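Local structure of trypsin inhibitor BGIT (1VBW) at residues P10-V13 / G14-G17; A19-A22 / V23-E27; D45-C48 / D49-R52. The protein inhibits trypsin, as a member of the potato type I family of serine protease inhibitors. All blocks are in the same frame, centred on the assembly; numbering follows the deposited sequence.

Contact 1: P10-V13 / G14-G17; sequences PQLV and GSTG. With K (potassium ion), chain B.
S15 N meets L12 O from above the carbonyl plane, 44° out of it, and donates to that oxygen at 3.0 Å. The bond closes a type II beta turn, L12 to S15, in which V13 and G14 hold the two central places. A beta carbon at G14 would be jammed against V13 O, about 2.5 Å away, which suits glycine to this place. The turn ends a short 3-10 segment and leads into helix 17-27 of the potato type I inhibitor fold, T16 at the N-cap position placing OG1 on the backbone N of A19. Its backbone also carries a cation: Q11 O and V13 O, each 2.5 Å from the potassium ion, bind it together with three waters. One of these, water 1, is 2.7 Å from the potassium ion. In one of two conformers of S15, OG lies 2.6 Å from water 1, so this link through the potassium shell may be partial; there OG stands anti to the carbonyl carbon (chi1 -62°), beside the backbone N, while S15 CB rests 3.2 Å from L12 O. L12 itself turns to the helix, where its side chain packs on A20 and I24.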
loop_
_atom_site.group_PDB
_atom_site.type_symbol
_atom_site.label_atom_id
_atom_site.label_comp_id
_atom_site.label_asym_id
_atom_site.label_seq_id
_atom_site.Cartn_x
_atom_site.Cartn_y
_atom_site.Cartn_z
ATOM N N PRO A 10 -5.511 1.513 7.312
ATOM C CA PRO A 10 -5.031 0.763 8.510
ATOM C C PRO A 10 -5.719 -0.553 8.689
ATOM O O PRO A 10 -5.116 -1.461 9.309
ATOM C CB PRO A 10 -5.373 1.750 9.656
ATOM C CG PRO A 10 -6.481 2.602 9.132
ATOM C CD PRO A 10 -6.095 2.802 7.653
ATOM N N GLN A 11 -6.946 -0.757 8.217
ATOM C CA GLN A 11 -7.629 -2.012 8.420
ATOM C C GLN A 11 -7.106 -3.128 7.551
ATOM O O GLN A 11 -7.527 -4.289 7.737
ATOM C CB GLN A 11 -9.150 -1.900 8.197
ATOM C CG GLN A 11 -9.830 -0.957 9.156
ATOM C CD GLN A 11 -11.360 -1.061 9.013
ATOM O OE1 GLN A 11 -11.956 -2.126 9.028
ATOM N NE2 GLN A 11 -11.997 0.077 8.785
ATOM N N LEU A 12 -6.211 -2.841 6.589
ATOM C CA LEU A 12 -5.700 -3.909 5.728
ATOM C C LEU A 12 -4.555 -4.698 6.327
ATOM O O LEU A 12 -4.176 -5.728 5.752
ATOM C CB LEU A 12 -5.352 -3.359 4.355
ATOM C CG LEU A 12 -6.538 -2.816 3.554
ATOM C CD1 LEU A 12 -6.068 -2.219 2.248
ATOM C CD2 LEU A 12 -7.559 -3.943 3.273
ATOM N N VAL A 13 -4.032 -4.292 7.488
ATOM C CA VAL A 13 -3.047 -5.172 8.127
ATOM C C VAL A 13 -3.729 -6.483 8.458
ATOM O O VAL A 13 -4.870 -6.548 8.870
ATOM C CB VAL A 13 -2.389 -4.555 9.364
ATOM C CG1 VAL A 13 -1.669 -3.267 8.952
ATOM C CG2 VAL A 13 -3.381 -4.314 10.492
ATOM N N GLY A 14 -2.961 -7.584 8.225
ATOM C CA GLY A 14 -3.532 -8.901 8.426
ATOM C C GLY A 14 -4.233 -9.469 7.240
ATOM O O GLY A 14 -4.493 -10.681 7.252
ATOM N N SER A 15 -4.534 -8.678 6.226
ATOM C CA SER A 15 -5.114 -9.126 4.975
ATOM C C SER A 15 -4.008 -9.678 4.074
ATOM O O SER A 15 -2.835 -9.437 4.293
ATOM C CB SER A 15 -5.823 -7.955 4.239
ATOM O OG SER A 15 -6.894 -7.456 5.049
ATOM N N THR A 16 -4.405 -10.377 3.020
ATOM C CA THR A 16 -3.389 -10.722 2.012
ATOM C C THR A 16 -3.056 -9.492 1.197
ATOM O O THR A 16 -3.829 -8.524 1.002
ATOM C CB THR A 16 -3.909 -11.792 1.045
ATOM O OG1 THR A 16 -5.002 -11.215 0.257
ATOM C CG2 THR A 16 -4.461 -12.986 1.810
ATOM N N GLY A 17 -1.810 -9.514 0.639
ATOM C CA GLY A 17 -1.409 -8.415 -0.214
ATOM C C GLY A 17 -2.309 -8.213 -1.402
ATOM O O GLY A 17 -2.579 -7.073 -1.805
HETATM K K K B . -7.300 -6.078 9.499
HETATM O O HOH W 1 -7.499 -7.924 7.563
HETATM O O HOH W 2 -9.638 -6.651 9.204
HETATM O O HOH W 3 -7.043 -7.231 11.793
#

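Contact 2: A19-A22 / V23-E27; sequences AAKA and VIERE
Helix 17-27, the single alpha-helix of this small inhibitor, supplies a compact example of i to i+4 pairing. Four successive backbone bonds run through this stretch, from V23 N to A19 O, I24 N to A20 O, E25 N to K21 O and R26 N to A22 O; the second is the straightest, with an N-H...O angle of 171°.

On one flank K21 and E25 cross obliquely and meet in a salt bridge, K21 NZ to E25 OE2 at 2.7 Å. The ammonium comes to the syn side of that oxygen, 31° out of the carboxylate plane. K21 sends CG anti to the backbone N and runs extended as far as CE, and the bend at chi4 (76°) then swings NZ round to the glutamate; on the way CG passes 3.6 Å from E25 OE2. Both charged atoms have a second partner in A33, whose backbone O accepts from K21 NZ and whose N donates to E25 OE2. A methionine in place of K21 would probably leave E25 without its cation and A33 O without the ammonium donor, weakening this link between helix and strand 32-37.

The inward flank is apolar. A20 CB lies 4.3 Å from I24 CD1, and the isoleucine goes on to touch V51 and V53 of strand 50-55 as well as W9. Farther along, the R26 chain runs past A22 O, CG 3.1 Å from it, before its guanidinium leads away from the helix. E27 pairs its OE1 with K6 and W9.

A20 and I24 turned to the core, with the K21-E25 pair at the flank reaching strand 32-37 and R26 exposed, are what is expected of the amphipathic helix that packs on the sheet in the potato type I inhibitor fold.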
loop_
_atom_site.group_PDB
_atom_site.type_symbol
_atom_site.label_atom_id
_atom_site.label_comp_id
_atom_site.label_asym_id
_atom_site.label_seq_id
_atom_site.Cartn_x
_atom_site.Cartn_y
_atom_site.Cartn_z
ATOM N N ALA A 19 -5.542 -8.970 -1.719
ATOM C CA ALA A 19 -6.816 -8.359 -1.312
ATOM C C ALA A 19 -6.597 -6.865 -1.081
ATOM O O ALA A 19 -7.442 -6.022 -1.458
ATOM C CB ALA A 19 -7.394 -9.023 -0.096
ATOM N N ALA A 20 -5.505 -6.531 -0.396
ATOM C CA ALA A 20 -5.213 -5.140 -0.106
ATOM C C ALA A 20 -5.038 -4.301 -1.339
ATOM O O ALA A 20 -5.566 -3.187 -1.450
ATOM C CB ALA A 20 -3.984 -5.074 0.796
ATOM N N LYS A 21 -4.255 -4.808 -2.323
ATOM C CA LYS A 21 -4.052 -4.067 -3.566
ATOM C C LYS A 21 -5.377 -3.694 -4.210
ATOM O O LYS A 21 -5.572 -2.566 -4.636
ATOM C CB LYS A 21 -3.183 -4.898 -4.524
ATOM C CG LYS A 21 -3.061 -4.369 -5.914
ATOM C CD LYS A 21 -1.999 -5.128 -6.721
ATOM C CE LYS A 21 -1.928 -4.725 -8.179
ATOM N NZ LYS A 21 -1.234 -3.397 -8.276
ATOM N N ALA A 22 -6.288 -4.670 -4.294
ATOM C CA ALA A 22 -7.547 -4.391 -4.926
ATOM C C ALA A 22 -8.391 -3.405 -4.156
ATOM O O ALA A 22 -9.014 -2.528 -4.747
ATOM C CB ALA A 22 -8.330 -5.759 -5.063
ATOM N N VAL A 23 -8.414 -3.501 -2.810
ATOM C CA VAL A 23 -9.185 -2.528 -2.040
ATOM C C VAL A 23 -8.599 -1.123 -2.239
ATOM O O VAL A 23 -9.357 -0.186 -2.482
ATOM C CB VAL A 23 -9.167 -2.888 -0.549
ATOM C CG1 VAL A 23 -9.735 -1.752 0.312
ATOM C CG2 VAL A 23 -9.955 -4.174 -0.261
ATOM N N ILE A 24 -7.291 -1.013 -2.114
ATOM C CA ILE A 24 -6.633 0.319 -2.210
ATOM C C ILE A 24 -6.932 0.933 -3.544
ATOM O O ILE A 24 -7.295 2.118 -3.657
ATOM C CB ILE A 24 -5.120 0.098 -1.997
ATOM C CG1 ILE A 24 -4.818 -0.293 -0.568
ATOM C CG2 ILE A 24 -4.349 1.366 -2.409
ATOM C CD1 ILE A 24 -3.479 -0.930 -0.410
ATOM N N GLU A 25 -6.738 0.173 -4.628
ATOM C CA GLU A 25 -6.835 0.743 -5.956
ATOM C C GLU A 25 -8.271 1.042 -6.339
ATOM O O GLU A 25 -8.468 1.882 -7.242
ATOM C CB GLU A 25 -6.194 -0.218 -6.983
ATOM C CG GLU A 25 -4.682 -0.215 -6.825
ATOM C CD GLU A 25 -3.917 -1.118 -7.806
ATOM O OE1 GLU A 25 -4.515 -1.624 -8.780
ATOM O OE2 GLU A 25 -2.694 -1.192 -7.669
ATOM N N ARG A 26 -9.248 0.360 -5.763
ATOM C CA ARG A 26 -10.676 0.631 -5.942
ATOM C C ARG A 26 -11.066 1.873 -5.149
ATOM O O ARG A 26 -11.802 2.736 -5.644
ATOM C CB ARG A 26 -11.526 -0.600 -5.513
ATOM C CG ARG A 26 -11.537 -1.860 -6.401
ATOM C CD ARG A 26 -11.894 -3.227 -5.839
ATOM N NE ARG A 26 -13.294 -3.303 -5.411
ATOM C CZ ARG A 26 -14.201 -3.964 -6.100
ATOM N NH1 ARG A 26 -14.034 -4.575 -7.236
ATOM N NH2 ARG A 26 -15.366 -3.928 -5.489
ATOM N N GLU A 27 -10.599 1.986 -3.902
ATOM C CA GLU A 27 -11.012 3.111 -3.046
ATOM C C GLU A 27 -10.366 4.419 -3.462
ATOM O O GLU A 27 -11.034 5.475 -3.310
ATOM C CB GLU A 27 -10.682 2.807 -1.583
ATOM C CG GLU A 27 -11.599 1.708 -1.045
ATOM C CD GLU A 27 -11.505 1.461 0.418
ATOM O OE1 GLU A 27 -10.492 1.837 1.010
ATOM O OE2 GLU A 27 -12.452 0.896 0.986
#

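Contact 3: D45-C48 / D49-R52; sequences DFRC and DRVR
D45 OD2 is gripped from several directions: R50 NH1 donates at 2.8 Å, R50 NH2 adds a weak bond at 3.3 Å, and T43 OG1 is hydrogen-bonded to it. R50 NH1 comes from above the carboxylate plane, 44° out, although the oxygen lies in the plane of the guanidinium. The same nitrogen forms a salt bridge with the C-terminal carboxylate of G68.

The R50 guanidinium is layered, with R52 NH2 3.1 Å above the centre of one face and R47 CG over the opposite face, toward the rim. R52 NH2 in turn donates to T43 O, and water 4 joins R52 NH1 to D45 O.

A type I turn from R47 to R50 brings a second pair together. R47, bent at chi2 and chi3, holds D49 side-on, NE to OD2 at 3.0 Å and NH1 to OD1 at 2.9 Å, the two planes 38° apart. C48 is tied by its disulfide to C3.

Three arginines so close are probably tolerated because D45 and the G68 carboxylate offset R50 and D49 offsets R47. Holding D45 and, weakly, T43 OG1 through R50, and T43 O through R52, is consistent with this family's stiffened inhibitory loop, braced on strand arginines.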
loop_
_atom_site.group_PDB
_atom_site.type_symbol
_atom_site.label_atom_id
_atom_site.label_comp_id
_atom_site.label_asym_id
_atom_site.label_seq_id
_atom_site.Cartn_x
_atom_site.Cartn_y
_atom_site.Cartn_z
ATOM N N ASP A 45 11.810 8.359 -1.330
ATOM C CA ASP A 45 11.230 9.565 -1.892
ATOM C C ASP A 45 9.710 9.547 -1.599
ATOM O O ASP A 45 9.192 8.645 -0.913
ATOM C CB ASP A 45 11.526 9.763 -3.354
ATOM C CG ASP A 45 10.968 8.679 -4.238
ATOM O OD1 ASP A 45 11.059 8.859 -5.500
ATOM O OD2 ASP A 45 10.477 7.654 -3.722
ATOM N N PHE A 46 9.025 10.541 -2.076
ATOM C CA PHE A 46 7.598 10.733 -1.766
ATOM C C PHE A 46 6.851 10.851 -3.074
ATOM O O PHE A 46 7.165 11.720 -3.897
ATOM C CB PHE A 46 7.367 11.943 -0.886
ATOM C CG PHE A 46 5.884 12.103 -0.579
ATOM C CD1 PHE A 46 5.097 12.948 -1.358
ATOM C CD2 PHE A 46 5.339 11.437 0.486
ATOM C CE1 PHE A 46 3.750 13.058 -1.090
ATOM C CE2 PHE A 46 3.953 11.499 0.744
ATOM C CZ PHE A 46 3.198 12.352 -0.037
ATOM N N ARG A 47 5.831 10.029 -3.226
ATOM C CA ARG A 47 4.975 10.017 -4.397
ATOM C C ARG A 47 3.514 9.894 -3.978
ATOM O O ARG A 47 3.144 8.957 -3.270
ATOM C CB ARG A 47 5.345 8.778 -5.244
ATOM C CG ARG A 47 6.704 8.799 -5.920
ATOM C CD ARG A 47 6.641 9.075 -7.458
ATOM N NE ARG A 47 5.806 8.049 -8.000
ATOM C CZ ARG A 47 6.063 6.786 -8.110
ATOM N NH1 ARG A 47 5.134 5.932 -8.551
ATOM N NH2 ARG A 47 7.303 6.318 -7.849
ATOM N N CYS A 48 2.656 10.756 -4.524
ATOM C CA CYS A 48 1.248 10.760 -4.222
ATOM C C CYS A 48 0.461 9.645 -4.902
ATOM O O CYS A 48 -0.687 9.418 -4.550
ATOM C CB CYS A 48 0.544 12.080 -4.590
ATOM S SG CYS A 48 0.958 13.445 -3.488
ATOM N N ASP A 49 1.090 9.000 -5.898
ATOM C CA ASP A 49 0.418 8.005 -6.718
ATOM C C ASP A 49 0.777 6.573 -6.323
ATOM O O ASP A 49 0.353 5.633 -7.009
ATOM C CB ASP A 49 0.764 8.217 -8.209
ATOM C CG ASP A 49 2.255 8.198 -8.463
ATOM O OD1 ASP A 49 2.711 7.355 -9.272
ATOM O OD2 ASP A 49 2.965 9.058 -7.937
ATOM N N ARG A 50 1.535 6.405 -5.244
ATOM C CA ARG A 50 2.080 5.113 -4.852
ATOM C C ARG A 50 1.592 4.735 -3.447
ATOM O O ARG A 50 1.613 5.576 -2.559
ATOM C CB ARG A 50 3.604 5.228 -4.801
ATOM C CG ARG A 50 4.348 3.953 -4.431
ATOM C CD ARG A 50 5.858 4.114 -4.528
ATOM N NE ARG A 50 6.351 5.198 -3.693
ATOM C CZ ARG A 50 7.510 5.822 -3.882
ATOM N NH1 ARG A 50 7.892 6.790 -3.042
ATOM N NH2 ARG A 50 8.279 5.510 -4.933
ATOM N N VAL A 51 1.223 3.471 -3.295
ATOM C CA VAL A 51 0.934 2.894 -1.969
ATOM C C VAL A 51 1.762 1.620 -1.852
ATOM O O VAL A 51 1.427 0.619 -2.495
ATOM C CB VAL A 51 -0.547 2.631 -1.743
ATOM C CG1 VAL A 51 -0.764 1.954 -0.386
ATOM C CG2 VAL A 51 -1.362 3.914 -1.808
ATOM N N ARG A 52 2.772 1.648 -1.022
ATOM C CA ARG A 52 3.521 0.431 -0.712
ATOM C C ARG A 52 2.723 -0.472 0.205
ATOM O O ARG A 52 2.219 0.003 1.235
ATOM C CB ARG A 52 4.868 0.804 -0.102
ATOM C CG ARG A 52 5.724 1.492 -1.171
ATOM C CD ARG A 52 7.048 1.941 -0.684
ATOM N NE ARG A 52 7.820 2.290 -1.886
ATOM C CZ ARG A 52 8.638 3.341 -1.645
ATOM N NH1 ARG A 52 8.579 3.829 -0.434
ATOM N NH2 ARG A 52 9.370 3.666 -2.630
HETATM O O HOH W 4 9.499 6.516 1.102
#

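The three contacts follow one another along the chain without overlap, and together they sample the fold from entry turn to helix to binding-loop return. Contact 1 leads into helix 17-27, which holds contact 2, their centres about 10 Å apart; contact 3 lies where the loop after strand 32-37 comes back into strand 50-55, its centre about 15 Å from that of contact 2 and 18 Å from that of contact 1. Contacts 2 and 3 meet in the core, I24 CD1 4.0 Å from V51 CG1. The core between helix and sheet therefore separates the potassium-bearing turn from the arginine network, and the loop probably presented to trypsin rests on a compact scaffold.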